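Local atomic coordinates of putative fructose-bisphosphate aldolase (Coccidioides immitis, PDB entry 3PM6), a protein that belongs to the class II fructose-bisphosphate aldolase family, folds as a TIM barrel and holds a zinc ion at its metal site. Residues I43-E48 with A281-V286; K50-M55 with K288-I293; S116-M121 with A146-P151; R131-L136 with E178-T183; V204-E209 with K234-K239. All coordinates share one frame; numbering follows the deposited sequence.

Contact 1 (I43-E48 with A281-V286)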
# COMPACT_ATOMS: atom_id res chain seq x y z
N ILE A 43 3.01 9.76 6.19
CA ILE A 43 4.30 9.83 6.90
C ILE A 43 5.46 10.37 6.06
O ILE A 43 6.19 11.24 6.53
CB ILE A 43 4.76 8.46 7.47
CG1 ILE A 43 3.80 7.96 8.57
CG2 ILE A 43 6.18 8.57 8.03
CD1 ILE A 43 3.86 6.42 8.74
N ILE A 44 5.65 9.84 4.86
CA ILE A 44 6.70 10.32 3.95
C ILE A 44 6.52 11.82 3.69
O ILE A 44 7.48 12.54 3.72
CB ILE A 44 6.67 9.61 2.55
CG1 ILE A 44 6.68 8.07 2.67
CG2 ILE A 44 7.83 10.12 1.68
CD1 ILE A 44 7.80 7.52 3.48
N ARG A 45 5.28 12.26 3.44
CA ARG A 45 5.04 13.66 3.09
C ARG A 45 5.30 14.57 4.29
O ARG A 45 5.96 15.61 4.17
CB ARG A 45 3.61 13.86 2.61
CG ARG A 45 3.39 13.58 1.18
CD ARG A 45 1.88 13.54 0.94
NE ARG A 45 1.59 12.81 -0.28
CZ ARG A 45 0.42 12.85 -0.92
NH1 ARG A 45 -0.59 13.59 -0.48
NH2 ARG A 45 0.28 12.14 -2.03
N ALA A 46 4.76 14.16 5.44
CA ALA A 46 4.94 14.91 6.68
C ALA A 46 6.41 15.03 6.99
O ALA A 46 6.89 16.12 7.24
CB ALA A 46 4.20 14.24 7.84
N ALA A 47 7.14 13.92 6.91
CA ALA A 47 8.56 13.88 7.21
C ALA A 47 9.37 14.74 6.23
O ALA A 47 10.33 15.42 6.63
CB ALA A 47 9.08 12.42 7.18
N GLU A 48 9.03 14.70 4.95
CA GLU A 48 9.79 15.53 4.00
C GLU A 48 9.41 16.99 4.19
O GLU A 48 10.29 17.85 4.20
CB GLU A 48 9.61 15.06 2.58
CG GLU A 48 10.38 13.74 2.29
CD GLU A 48 10.10 13.18 0.90
OE1 GLU A 48 9.14 13.63 0.25
OE2 GLU A 48 10.84 12.27 0.47
N ALA A 281 -5.30 14.69 6.13
CA ALA A 281 -5.66 14.71 7.53
C ALA A 281 -4.65 13.93 8.42
O ALA A 281 -4.24 14.41 9.51
CB ALA A 281 -7.06 14.20 7.71
N MET A 282 -4.23 12.76 7.94
CA MET A 282 -3.23 11.97 8.66
C MET A 282 -1.89 12.69 8.62
O MET A 282 -1.18 12.68 9.62
CB MET A 282 -3.09 10.56 8.08
CG MET A 282 -4.28 9.63 8.38
SD MET A 282 -3.90 7.90 8.00
CE MET A 282 -4.45 7.88 6.33
N GLN A 283 -1.56 13.33 7.49
CA GLN A 283 -0.31 14.09 7.36
C GLN A 283 -0.24 15.21 8.39
O GLN A 283 0.82 15.43 9.01
CB GLN A 283 -0.12 14.67 5.95
CG GLN A 283 1.29 15.28 5.71
CD GLN A 283 1.42 15.98 4.37
OE1 GLN A 283 0.75 15.61 3.40
NE2 GLN A 283 2.29 17.01 4.29
N ALA A 284 -1.36 15.90 8.58
CA ALA A 284 -1.41 17.02 9.52
C ALA A 284 -1.19 16.51 10.96
O ALA A 284 -0.42 17.11 11.73
CB ALA A 284 -2.75 17.81 9.39
N ALA A 285 -1.82 15.39 11.31
CA ALA A 285 -1.62 14.76 12.63
C ALA A 285 -0.16 14.34 12.86
O ALA A 285 0.40 14.55 13.94
CB ALA A 285 -2.59 13.58 12.84
N VAL A 286 0.48 13.80 11.83
CA VAL A 286 1.91 13.43 11.94
C VAL A 286 2.75 14.66 12.18
O VAL A 286 3.56 14.68 13.11
CB VAL A 286 2.40 12.61 10.69
CG1 VAL A 286 3.89 12.36 10.72
CG2 VAL A 286 1.70 11.29 10.65
O HOH W 1 -1.00 14.27 2.12

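Contact 2 (K50-M55 with K288-I293)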
# COMPACT_ATOMS: atom_id res chain seq x y z
N LYS A 50 8.45 18.56 6.91
CA LYS A 50 8.99 19.09 8.17
C LYS A 50 10.49 18.85 8.32
O LYS A 50 11.09 19.19 9.36
CB LYS A 50 8.26 18.45 9.36
CG LYS A 50 6.76 18.70 9.38
CD LYS A 50 6.46 20.17 9.58
CE LYS A 50 6.45 20.51 11.04
NZ LYS A 50 5.57 21.67 11.29
N ARG A 51 11.10 18.24 7.31
CA ARG A 51 12.53 17.90 7.38
C ARG A 51 12.80 17.11 8.66
O ARG A 51 13.64 17.48 9.47
CB ARG A 51 13.39 19.17 7.31
N SER A 52 12.06 16.03 8.84
CA SER A 52 12.15 15.21 10.07
C SER A 52 12.40 13.78 9.64
O SER A 52 11.79 13.31 8.67
CB SER A 52 10.85 15.26 10.88
OG SER A 52 10.83 14.26 11.91
N PRO A 53 13.27 13.08 10.38
CA PRO A 53 13.35 11.64 10.35
C PRO A 53 12.00 11.07 10.82
O PRO A 53 11.20 11.81 11.39
CB PRO A 53 14.41 11.35 11.40
CG PRO A 53 14.22 12.48 12.40
CD PRO A 53 14.10 13.64 11.46
N ALA A 54 11.75 9.80 10.54
CA ALA A 54 10.50 9.14 10.97
C ALA A 54 10.68 7.66 10.89
O ALA A 54 11.66 7.19 10.35
CB ALA A 54 9.29 9.56 10.07
N MET A 55 9.74 6.91 11.44
CA MET A 55 9.70 5.48 11.24
C MET A 55 8.29 5.12 10.86
O MET A 55 7.32 5.68 11.39
CB MET A 55 10.15 4.73 12.50
CG MET A 55 11.63 4.84 12.81
SD MET A 55 12.12 3.92 14.33
CE MET A 55 13.91 4.13 14.21
N LYS A 288 2.07 17.45 13.59
CA LYS A 288 1.94 17.97 14.97
C LYS A 288 2.80 17.18 15.94
O LYS A 288 3.44 17.76 16.83
CB LYS A 288 0.48 18.04 15.47
N ILE A 289 2.83 15.86 15.78
CA ILE A 289 3.69 15.01 16.61
C ILE A 289 5.13 15.46 16.42
O ILE A 289 5.84 15.69 17.40
CB ILE A 289 3.59 13.47 16.23
CG1 ILE A 289 2.17 12.90 16.51
CG2 ILE A 289 4.75 12.67 16.89
CD1 ILE A 289 1.76 12.94 17.99
N MET A 290 5.55 15.63 15.17
CA MET A 290 6.94 16.01 14.88
C MET A 290 7.37 17.30 15.61
O MET A 290 8.46 17.38 16.20
CB MET A 290 7.12 16.14 13.36
CG MET A 290 7.15 14.79 12.62
SD MET A 290 7.01 14.88 10.82
CE MET A 290 7.49 13.15 10.40
N ASP A 291 6.49 18.30 15.58
CA ASP A 291 6.73 19.55 16.31
C ASP A 291 6.81 19.29 17.83
O ASP A 291 7.75 19.73 18.49
CB ASP A 291 5.62 20.55 15.99
CG ASP A 291 5.76 21.14 14.59
OD1 ASP A 291 6.89 21.11 14.06
OD2 ASP A 291 4.76 21.66 14.04
N MET A 292 5.85 18.54 18.35
CA MET A 292 5.76 18.26 19.78
C MET A 292 7.03 17.56 20.26
O MET A 292 7.54 17.86 21.34
CB MET A 292 4.55 17.38 20.11
CG MET A 292 3.19 18.07 19.93
SD MET A 292 1.88 17.22 20.86
CE MET A 292 0.62 18.46 20.67
N ILE A 293 7.54 16.64 19.46
CA ILE A 293 8.69 15.87 19.95
C ILE A 293 10.04 16.41 19.42
O ILE A 293 11.07 15.76 19.55
CB ILE A 293 8.52 14.36 19.69
CG1 ILE A 293 8.68 14.01 18.21
CG2 ILE A 293 7.18 13.86 20.30
CD1 ILE A 293 8.40 12.51 17.90

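Contact 3 (S116-M121 with A146-P151)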
# COMPACT_ATOMS: atom_id res chain seq x y z
N SER A 116 13.92 -2.97 11.70
CA SER A 116 13.86 -3.27 13.14
C SER A 116 12.57 -3.96 13.48
O SER A 116 11.59 -3.86 12.76
CB SER A 116 14.03 -2.00 14.00
OG SER A 116 13.10 -1.00 13.65
N ILE A 117 12.55 -4.68 14.59
CA ILE A 117 11.35 -5.44 14.91
C ILE A 117 11.19 -5.33 16.39
O ILE A 117 12.17 -5.40 17.11
CB ILE A 117 11.53 -6.93 14.50
CG1 ILE A 117 11.63 -7.08 12.98
CG2 ILE A 117 10.44 -7.85 15.14
CD1 ILE A 117 11.84 -8.57 12.51
N MET A 118 9.96 -5.16 16.85
CA MET A 118 9.74 -5.20 18.26
C MET A 118 9.46 -6.63 18.69
O MET A 118 8.41 -7.16 18.39
CB MET A 118 8.60 -4.26 18.71
CG MET A 118 8.38 -4.33 20.21
SD MET A 118 6.86 -3.49 20.74
CE MET A 118 7.20 -3.51 22.53
N VAL A 119 10.40 -7.23 19.42
CA VAL A 119 10.20 -8.59 19.97
C VAL A 119 9.45 -8.41 21.28
O VAL A 119 10.07 -8.21 22.32
CB VAL A 119 11.55 -9.34 20.20
CG1 VAL A 119 11.30 -10.74 20.67
CG2 VAL A 119 12.40 -9.32 18.91
N ASP A 120 8.13 -8.43 21.19
CA ASP A 120 7.25 -8.08 22.29
C ASP A 120 6.75 -9.37 22.94
O ASP A 120 5.70 -9.90 22.56
CB ASP A 120 6.04 -7.26 21.77
CG ASP A 120 5.12 -6.83 22.90
OD1 ASP A 120 5.45 -7.18 24.05
OD2 ASP A 120 4.10 -6.12 22.67
N MET A 121 7.51 -9.88 23.90
CA MET A 121 7.10 -11.11 24.61
C MET A 121 6.50 -10.81 25.99
O MET A 121 6.53 -11.64 26.90
CB MET A 121 8.33 -12.03 24.73
CG MET A 121 8.92 -12.42 23.33
SD MET A 121 7.80 -13.49 22.40
CE MET A 121 7.59 -12.62 20.85
N ALA A 146 17.65 -4.78 13.71
CA ALA A 146 17.67 -4.24 15.05
C ALA A 146 16.38 -4.62 15.82
O ALA A 146 15.38 -4.99 15.21
CB ALA A 146 17.81 -2.74 14.98
N THR A 147 16.41 -4.56 17.15
CA THR A 147 15.29 -5.10 17.95
C THR A 147 14.93 -4.25 19.14
O THR A 147 15.77 -3.55 19.69
CB THR A 147 15.54 -6.54 18.47
OG1 THR A 147 16.68 -6.54 19.31
CG2 THR A 147 15.75 -7.53 17.37
N GLU A 148 13.68 -4.32 19.52
CA GLU A 148 13.14 -3.59 20.67
C GLU A 148 12.46 -4.66 21.48
O GLU A 148 11.87 -5.56 20.90
CB GLU A 148 12.12 -2.56 20.19
CG GLU A 148 11.32 -1.84 21.27
CD GLU A 148 10.32 -0.85 20.68
OE1 GLU A 148 10.66 -0.16 19.69
OE2 GLU A 148 9.19 -0.77 21.20
N ALA A 149 12.53 -4.55 22.80
CA ALA A 149 11.86 -5.46 23.69
C ALA A 149 11.19 -4.70 24.81
O ALA A 149 11.46 -3.51 25.02
CB ALA A 149 12.85 -6.48 24.25
N GLU A 150 10.27 -5.37 25.49
CA GLU A 150 9.49 -4.76 26.58
C GLU A 150 9.77 -5.41 27.93
O GLU A 150 9.22 -6.48 28.26
CB GLU A 150 8.00 -4.86 26.27
CG GLU A 150 7.10 -4.16 27.28
CD GLU A 150 5.65 -4.09 26.78
OE1 GLU A 150 5.42 -3.73 25.62
OE2 GLU A 150 4.74 -4.36 27.57
N PRO A 151 10.58 -4.74 28.76
CA PRO A 151 10.94 -5.32 30.07
C PRO A 151 9.84 -5.04 31.07
O PRO A 151 10.08 -4.38 32.09
CB PRO A 151 12.21 -4.56 30.44
CG PRO A 151 12.10 -3.26 29.74
CD PRO A 151 11.16 -3.41 28.57
O HOH W 2 9.81 -8.29 25.17
O HOH W 3 3.05 -4.40 24.60

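Contact 4 (R131-L136 with E178-T183)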
# COMPACT_ATOMS: atom_id res chain seq x y z
N ARG A 131 13.72 -15.27 27.88
CA ARG A 131 14.18 -16.45 27.14
C ARG A 131 13.88 -16.32 25.66
O ARG A 131 14.77 -16.47 24.82
CB ARG A 131 13.52 -17.73 27.70
CG ARG A 131 14.15 -19.04 27.18
CD ARG A 131 13.35 -20.30 27.58
NE ARG A 131 12.00 -20.35 26.99
CZ ARG A 131 11.75 -20.71 25.74
NH1 ARG A 131 12.74 -21.04 24.91
NH2 ARG A 131 10.52 -20.74 25.30
N LEU A 132 12.61 -16.10 25.33
CA LEU A 132 12.23 -15.93 23.94
C LEU A 132 12.91 -14.68 23.33
O LEU A 132 13.38 -14.74 22.19
CB LEU A 132 10.72 -15.84 23.79
CG LEU A 132 9.93 -17.09 24.16
CD1 LEU A 132 8.45 -16.70 24.38
CD2 LEU A 132 10.12 -18.20 23.09
N THR A 133 12.95 -13.56 24.07
CA THR A 133 13.59 -12.33 23.53
C THR A 133 15.05 -12.61 23.15
O THR A 133 15.49 -12.29 22.05
CB THR A 133 13.47 -11.11 24.49
OG1 THR A 133 12.10 -10.77 24.69
CG2 THR A 133 14.20 -9.88 23.91
N ARG A 134 15.81 -13.25 24.05
CA ARG A 134 17.23 -13.55 23.75
C ARG A 134 17.40 -14.33 22.43
O ARG A 134 18.19 -13.97 21.58
CB ARG A 134 17.87 -14.32 24.89
CG ARG A 134 19.33 -14.72 24.66
CD ARG A 134 19.87 -15.43 25.91
NE ARG A 134 19.90 -14.55 27.08
CZ ARG A 134 20.88 -13.69 27.37
NH1 ARG A 134 21.95 -13.58 26.58
NH2 ARG A 134 20.79 -12.94 28.46
N GLU A 135 16.61 -15.38 22.26
CA GLU A 135 16.76 -16.19 21.07
C GLU A 135 16.21 -15.54 19.82
O GLU A 135 16.75 -15.75 18.74
CB GLU A 135 16.26 -17.63 21.30
CG GLU A 135 14.83 -17.95 21.01
CD GLU A 135 14.57 -19.47 21.13
OE1 GLU A 135 13.91 -19.90 22.10
OE2 GLU A 135 15.05 -20.26 20.26
N LEU A 136 15.16 -14.72 19.96
CA LEU A 136 14.62 -14.03 18.82
C LEU A 136 15.49 -12.86 18.37
O LEU A 136 15.53 -12.53 17.18
CB LEU A 136 13.16 -13.60 19.03
CG LEU A 136 12.20 -14.78 19.10
CD1 LEU A 136 10.89 -14.36 19.78
CD2 LEU A 136 11.95 -15.43 17.74
N GLU A 178 18.12 -3.99 33.02
CA GLU A 178 19.47 -4.59 32.98
C GLU A 178 19.44 -6.03 32.48
O GLU A 178 20.21 -6.38 31.60
CB GLU A 178 20.13 -4.55 34.37
CG GLU A 178 20.83 -3.22 34.71
CD GLU A 178 20.99 -2.99 36.22
OE1 GLU A 178 21.07 -4.01 36.96
OE2 GLU A 178 21.02 -1.81 36.66
N GLU A 179 18.55 -6.86 33.04
CA GLU A 179 18.38 -8.24 32.54
C GLU A 179 18.12 -8.24 31.03
O GLU A 179 18.70 -9.04 30.31
CB GLU A 179 17.27 -9.05 33.29
CG GLU A 179 17.29 -8.94 34.86
CD GLU A 179 16.18 -9.77 35.59
OE1 GLU A 179 15.41 -9.23 36.46
OE2 GLU A 179 16.11 -10.98 35.30
N PHE A 180 17.28 -7.32 30.54
CA PHE A 180 16.96 -7.31 29.10
C PHE A 180 18.11 -6.80 28.22
O PHE A 180 18.29 -7.29 27.09
CB PHE A 180 15.64 -6.60 28.81
CG PHE A 180 14.45 -7.50 28.94
CD1 PHE A 180 13.95 -8.15 27.83
CD2 PHE A 180 13.85 -7.71 30.17
CE1 PHE A 180 12.88 -8.99 27.95
CE2 PHE A 180 12.77 -8.56 30.29
CZ PHE A 180 12.28 -9.19 29.19
N VAL A 181 18.89 -5.85 28.73
CA VAL A 181 20.09 -5.36 28.01
C VAL A 181 21.06 -6.52 27.64
O VAL A 181 21.67 -6.51 26.57
CB VAL A 181 20.83 -4.25 28.83
CG1 VAL A 181 22.27 -4.06 28.36
CG2 VAL A 181 20.08 -2.92 28.77
N ALA A 182 21.21 -7.49 28.53
CA ALA A 182 22.06 -8.68 28.29
C ALA A 182 21.55 -9.58 27.16
O ALA A 182 22.30 -10.42 26.65
CB ALA A 182 22.26 -9.51 29.58
N THR A 183 20.28 -9.42 26.76
CA THR A 183 19.76 -10.21 25.63
C THR A 183 20.29 -9.69 24.32
O THR A 183 20.13 -10.36 23.32
CB THR A 183 18.22 -10.20 25.52
OG1 THR A 183 17.77 -8.85 25.36
CG2 THR A 183 17.57 -10.81 26.74
O HOH W 4 20.60 -12.59 21.68

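Contact 5 (V204-E209 with K234-K239)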
# COMPACT_ATOMS: atom_id res chain seq x y z
N VAL A 204 -3.75 10.34 32.20
CA VAL A 204 -2.35 9.93 32.04
C VAL A 204 -1.62 10.18 33.36
O VAL A 204 -1.55 11.32 33.80
CB VAL A 204 -1.67 10.74 30.93
CG1 VAL A 204 -0.17 10.46 30.85
CG2 VAL A 204 -2.35 10.50 29.57
N GLN A 205 -1.12 9.10 33.99
CA GLN A 205 -0.37 9.20 35.26
C GLN A 205 0.96 8.47 35.14
O GLN A 205 1.03 7.30 35.43
CB GLN A 205 -1.18 8.63 36.45
CG GLN A 205 -2.56 9.29 36.69
CD GLN A 205 -2.52 10.81 36.86
OE1 GLN A 205 -1.48 11.42 37.18
NE2 GLN A 205 -3.67 11.45 36.65
N LEU A 206 2.00 9.16 34.69
CA LEU A 206 3.28 8.53 34.44
C LEU A 206 4.20 8.66 35.65
O LEU A 206 4.16 9.66 36.41
CB LEU A 206 3.95 9.09 33.16
CG LEU A 206 3.07 9.20 31.91
CD1 LEU A 206 3.82 9.82 30.74
CD2 LEU A 206 2.43 7.84 31.52
N ASP A 207 5.00 7.63 35.85
CA ASP A 207 5.96 7.63 36.93
C ASP A 207 7.29 8.06 36.32
O ASP A 207 8.08 7.22 35.86
CB ASP A 207 6.02 6.23 37.54
CG ASP A 207 6.87 6.16 38.81
OD1 ASP A 207 7.65 7.09 39.11
OD2 ASP A 207 6.79 5.10 39.47
N TYR A 208 7.50 9.37 36.28
CA TYR A 208 8.70 9.95 35.66
C TYR A 208 9.95 9.57 36.43
O TYR A 208 11.03 9.40 35.85
CB TYR A 208 8.58 11.47 35.57
CG TYR A 208 7.48 11.93 34.64
CD1 TYR A 208 7.64 11.83 33.25
CD2 TYR A 208 6.27 12.45 35.14
CE1 TYR A 208 6.64 12.24 32.37
CE2 TYR A 208 5.28 12.90 34.27
CZ TYR A 208 5.47 12.77 32.88
OH TYR A 208 4.52 13.16 31.98
N GLU A 209 9.81 9.41 37.74
CA GLU A 209 10.92 8.97 38.59
C GLU A 209 11.39 7.57 38.20
O GLU A 209 12.58 7.35 38.01
CB GLU A 209 10.53 9.04 40.08
CG GLU A 209 10.59 10.49 40.62
CD GLU A 209 9.99 10.62 42.02
OE1 GLU A 209 9.75 9.57 42.67
OE2 GLU A 209 9.77 11.77 42.48
N LYS A 234 2.63 18.13 24.48
CA LYS A 234 4.02 18.50 24.33
C LYS A 234 4.76 18.41 25.66
O LYS A 234 5.91 17.95 25.72
CB LYS A 234 4.14 19.94 23.79
CG LYS A 234 5.59 20.52 24.01
CD LYS A 234 6.08 21.27 22.78
CE LYS A 234 7.59 21.39 22.75
NZ LYS A 234 8.08 20.82 21.45
N GLU A 235 4.14 18.92 26.71
CA GLU A 235 4.82 19.00 28.01
C GLU A 235 5.14 17.58 28.53
O GLU A 235 6.22 17.34 29.08
CB GLU A 235 3.98 19.82 29.00
CG GLU A 235 3.94 21.36 28.66
CD GLU A 235 2.82 21.79 27.70
OE1 GLU A 235 2.24 20.94 26.98
OE2 GLU A 235 2.50 23.01 27.67
N ILE A 236 4.21 16.65 28.33
CA ILE A 236 4.46 15.22 28.66
C ILE A 236 5.61 14.63 27.82
O ILE A 236 6.50 13.96 28.34
CB ILE A 236 3.20 14.36 28.51
CG1 ILE A 236 2.19 14.76 29.57
CG2 ILE A 236 3.57 12.84 28.58
CD1 ILE A 236 0.78 14.13 29.35
N PHE A 237 5.58 14.89 26.52
CA PHE A 237 6.66 14.48 25.64
C PHE A 237 8.00 15.03 26.11
O PHE A 237 8.96 14.25 26.23
CB PHE A 237 6.38 14.87 24.18
CG PHE A 237 5.27 14.05 23.50
CD1 PHE A 237 5.36 12.63 23.40
CD2 PHE A 237 4.20 14.70 22.88
CE1 PHE A 237 4.36 11.87 22.72
CE2 PHE A 237 3.18 13.95 22.21
CZ PHE A 237 3.27 12.52 22.14
N GLU A 238 8.05 16.32 26.42
CA GLU A 238 9.29 16.94 26.89
C GLU A 238 9.82 16.22 28.13
O GLU A 238 11.00 15.90 28.20
CB GLU A 238 9.14 18.47 27.15
CG GLU A 238 8.91 19.39 25.90
CD GLU A 238 9.89 19.11 24.73
OE1 GLU A 238 11.03 18.63 24.98
OE2 GLU A 238 9.53 19.37 23.55
N LYS A 239 8.95 15.92 29.09
CA LYS A 239 9.34 15.21 30.31
C LYS A 239 9.96 13.84 29.99
O LYS A 239 10.98 13.49 30.56
CB LYS A 239 8.14 15.08 31.26
CG LYS A 239 7.78 16.38 31.98
CD LYS A 239 6.50 16.28 32.81
CE LYS A 239 6.24 17.66 33.44
NZ LYS A 239 4.81 18.02 33.63

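Contact 1 (I43-E48 with A281-V286)
Gln-283 reaches out of helix 271-292 and rests its side chain against helix 37-49 at Arg-45 and Ala-46. Its CG stands anti to the backbone N (chi1 -171°) and lies 3.7 Å from Ala-46 N; the extended chain then brings the amide carbon CD to 3.5 Å from Arg-45 CB. The glutamine and arginine side chains cross at about a right angle, with amide and guanidinium planes 84° apart and Gln-283 OE1 3.4 Å from Arg-45 CD. Their polar ends meet through one water, which accepts from Arg-45 NH1 at 2.7 Å and donates to Gln-283 OE1. The amide nitrogen NE2 turns instead to Glu-287, so both polar atoms of the amide are engaged. Ala-46 and Val-286 form the apolar half: Ala-46 CB and Val-286 CG1 are 3.5 Å apart, tighter than ordinary carbon packing, while Val-286 CG2 meets Ile-43 CG1 loosely at 4.5 Å. The segment axes approach to 8.5 Å and cross at -45°. Underneath, Ile-43 and Ala-47 rest on strand 54-58; Val-286 also packs on Val-254 of helix 252-265, and Arg-45 touches Tyr-65 of the second subunit.

Contact 2 (K50-M55 with K288-I293)
Lys-50 and Asp-291 supply the ionic part of the contact. The lysine chain, bent at chi2 and chi3, crosses the aspartate at about a right angle, and its NZ donates to Asp-291 OD2 at 2.9 Å. The donor comes from the syn side, 20° out of the carboxylate plane. A second bond, from Lys-50 NZ to Asp-291 OD1 at 3.1 Å, is weak; OD1 has a further partner in the hydroxyl of Thr-296. The apolar part is built on Met-290. Its CG is anti to the carbonyl carbon (chi1 -73°), and the extended thioether runs inward past the residues that follow helix 37-49. Met-290 SD lies 3.9 Å from Ser-52 CB and 4.1 Å from Lys-50 CB, and its methyl CE ends 4.0 Å from Ala-54 CB, at the start of strand 54-58. The hydroxyl of Ser-52 is 3.8 Å from Met-290 CG without bonding to it; its polar partners are Pro-53 O and Ser-295 OG. Arg-51, with positive phi, closes helix 37-49 in a Schellman motif. The chemistry is thus divided: a partly exposed ion pair ties Lys-50, just past helix 37-49, to Asp-291 in the last turn of helix 271-292, while sulfur and methyl groups fill the buried side.

Contact 3 (S116-M121 with A146-P151)
Strands 116-119 and 146-149 run parallel, their axes 4.5 Å apart at 26°, in a register that pairs Ser-116 with Ala-146, Ile-117 with Thr-147 and Met-118 with Glu-148. Three backbone bonds hold it: Ile-117 N to Ala-146 O, Glu-148 N to Ile-117 O, and Val-119 N to Glu-148 O, the last at 2.7 Å and nearly along the C=O axis. Farther on, Val-119 O and Glu-150 N stand 4.3 Å apart, and a water fills the step, donating to Val-119 O and accepting from Glu-150 N and Met-121 N. Met-118 and Glu-148 share one face of the sheet. Both chains are extended beyond CG and cross obliquely. Met-118 SD is 3.6 Å from Glu-148 OE2, and Met-118 CE lies 3.6 Å from Glu-150 OE1. On the other face Val-119 CG2 and Thr-147 CG2 lie side by side at 4.1 Å, turned to helix 126-141. Beyond the strands Asp-120 and Glu-150 point the same way, carboxylate planes 36° apart, with Asp-120 OD1 and Glu-150 OE1 3.8 Å from each other; a water lies 2.8 Å from Asp-120 OD2 and near Glu-150 OE1, while Glu-150 OE2 is bonded by Ile-154 N. Asp-120 OD2 bonds His-91 and Glu-148 OE2 bonds His-227, two of the three zinc ligands, which makes both acids second-shell residues. This is the beta-alpha-beta unit of a TIM barrel, with the metal site at the C-terminal ends of its strands.

Contact 4 (R131-L136 with E178-T183)
Thr-133 meets Phe-180 and Thr-183 where two helices on the outside of the TIM barrel, 126-141 and 174-181, lie next to each other. Its hydroxyl OG1 sits at the edge of the Phe-180 ring, in its plane, 3.8 Å from CE1, and the threonine crosses the phenylalanine at about a right angle. That hydroxyl is bonded to Asn-129 O in its own helix, so it meets the ring edge as packing. The methyl CG2, the other branch, lies 4.0 Å from Thr-183 OG1. Phe-180 is further enclosed by Leu-130 and Pro-151. Arg-134, next in sequence, has the largest area buried here. Its CA is 3.9 Å from Thr-183 CB, and its CB is 4.0 Å from Thr-183 CG2, which puts the root of the side chain directly against the threonine. From there the chain is extended as far as CD and bends at chi3 (-64°), which places NE; the guanidinium lies beside Ala-182 and Thr-183. Thr-183 CA lies 3.9 Å above the guanidinium plane, over one face and displaced toward the rim. Arg-134 NH1 donates to Ala-182 O at 3.2 Å, but the N-H...O angle of 121° makes the bond weak. The single direct hydrogen bond found between the two segments is therefore a weak one. The backbones are also joined through a water, which donates to Arg-134 O at 2.8 Å and to Thr-183 O at 2.8 Å.

Contact 5 (V204-E209 with K234-K239)
Lys-234 NZ is gripped by three groups at the start of helix 234-242, whose Ile-236 and Lys-239 meet Val-204, Leu-206 and Tyr-208: it makes a salt bridge to Glu-238 OE2 at 2.9 Å, another to Asp-294, and a hydrogen bond to Met-292 O. Since Glu-238 and Asp-294 carry like charges close together, the ammonium between them probably eases their repulsion. The contact itself is made on other sides of the helix. Tyr-208, with CG anti to the carbonyl carbon (chi1 -65°), directs its ring at the first turns of helix 234-242. Lys-239 CB is 3.4 Å from Tyr-208 CE1, and farther along its chain Lys-239 CD lies 4.0 Å from the ring centroid, 26° off the normal, a CH-pi contact over the face. The opposite face of the ring is covered by Leu-206 CB, 4.0 Å above the plane and offset toward the rim. At the far end of the tyrosine, OH comes 3.5 Å from Ile-236 CG2. The same methyl takes Leu-206 CD1 at 3.7 Å, the two side chains crossing at about a right angle, while Val-204 CG1 and Ile-236 CD1 meet tip to tip at 4.1 Å. Asp-207 stands as N-cap of helix 208-218, its carboxylate bonded to Arg-210 N. Chemically, then, this surface contact rests on CH-pi and aliphatic packing between the segments: Lys-239 lends its methylenes to the ring as its ammonium end leads away, and the salt bridges of Lys-234 go to Glu-238 and Asp-294, not across the contact.

All five contacts belong to one TIM barrel. Contacts 1 and 2 share helix 271-292 and are continuous, their centres 9 Å apart: Ala-47 O lies 2.9 Å from Ser-52 N, and Met-290 CE packs 3.4 Å from Ala-47 CA. Contacts 3 and 4 form a second pair across the chain's centre, 10 Å between centres, joined where Ala-149 CB meets Thr-133 CG2 at 3.7 Å. Contact 5 connects to contact 2 through Lys-234 NZ and Met-292 O, 3.0 Å apart. Contact 3 reaches the zinc site: the Met-118 side chain is about 6 Å from the metal, against about 13 Å for Leu-206 of contact 5.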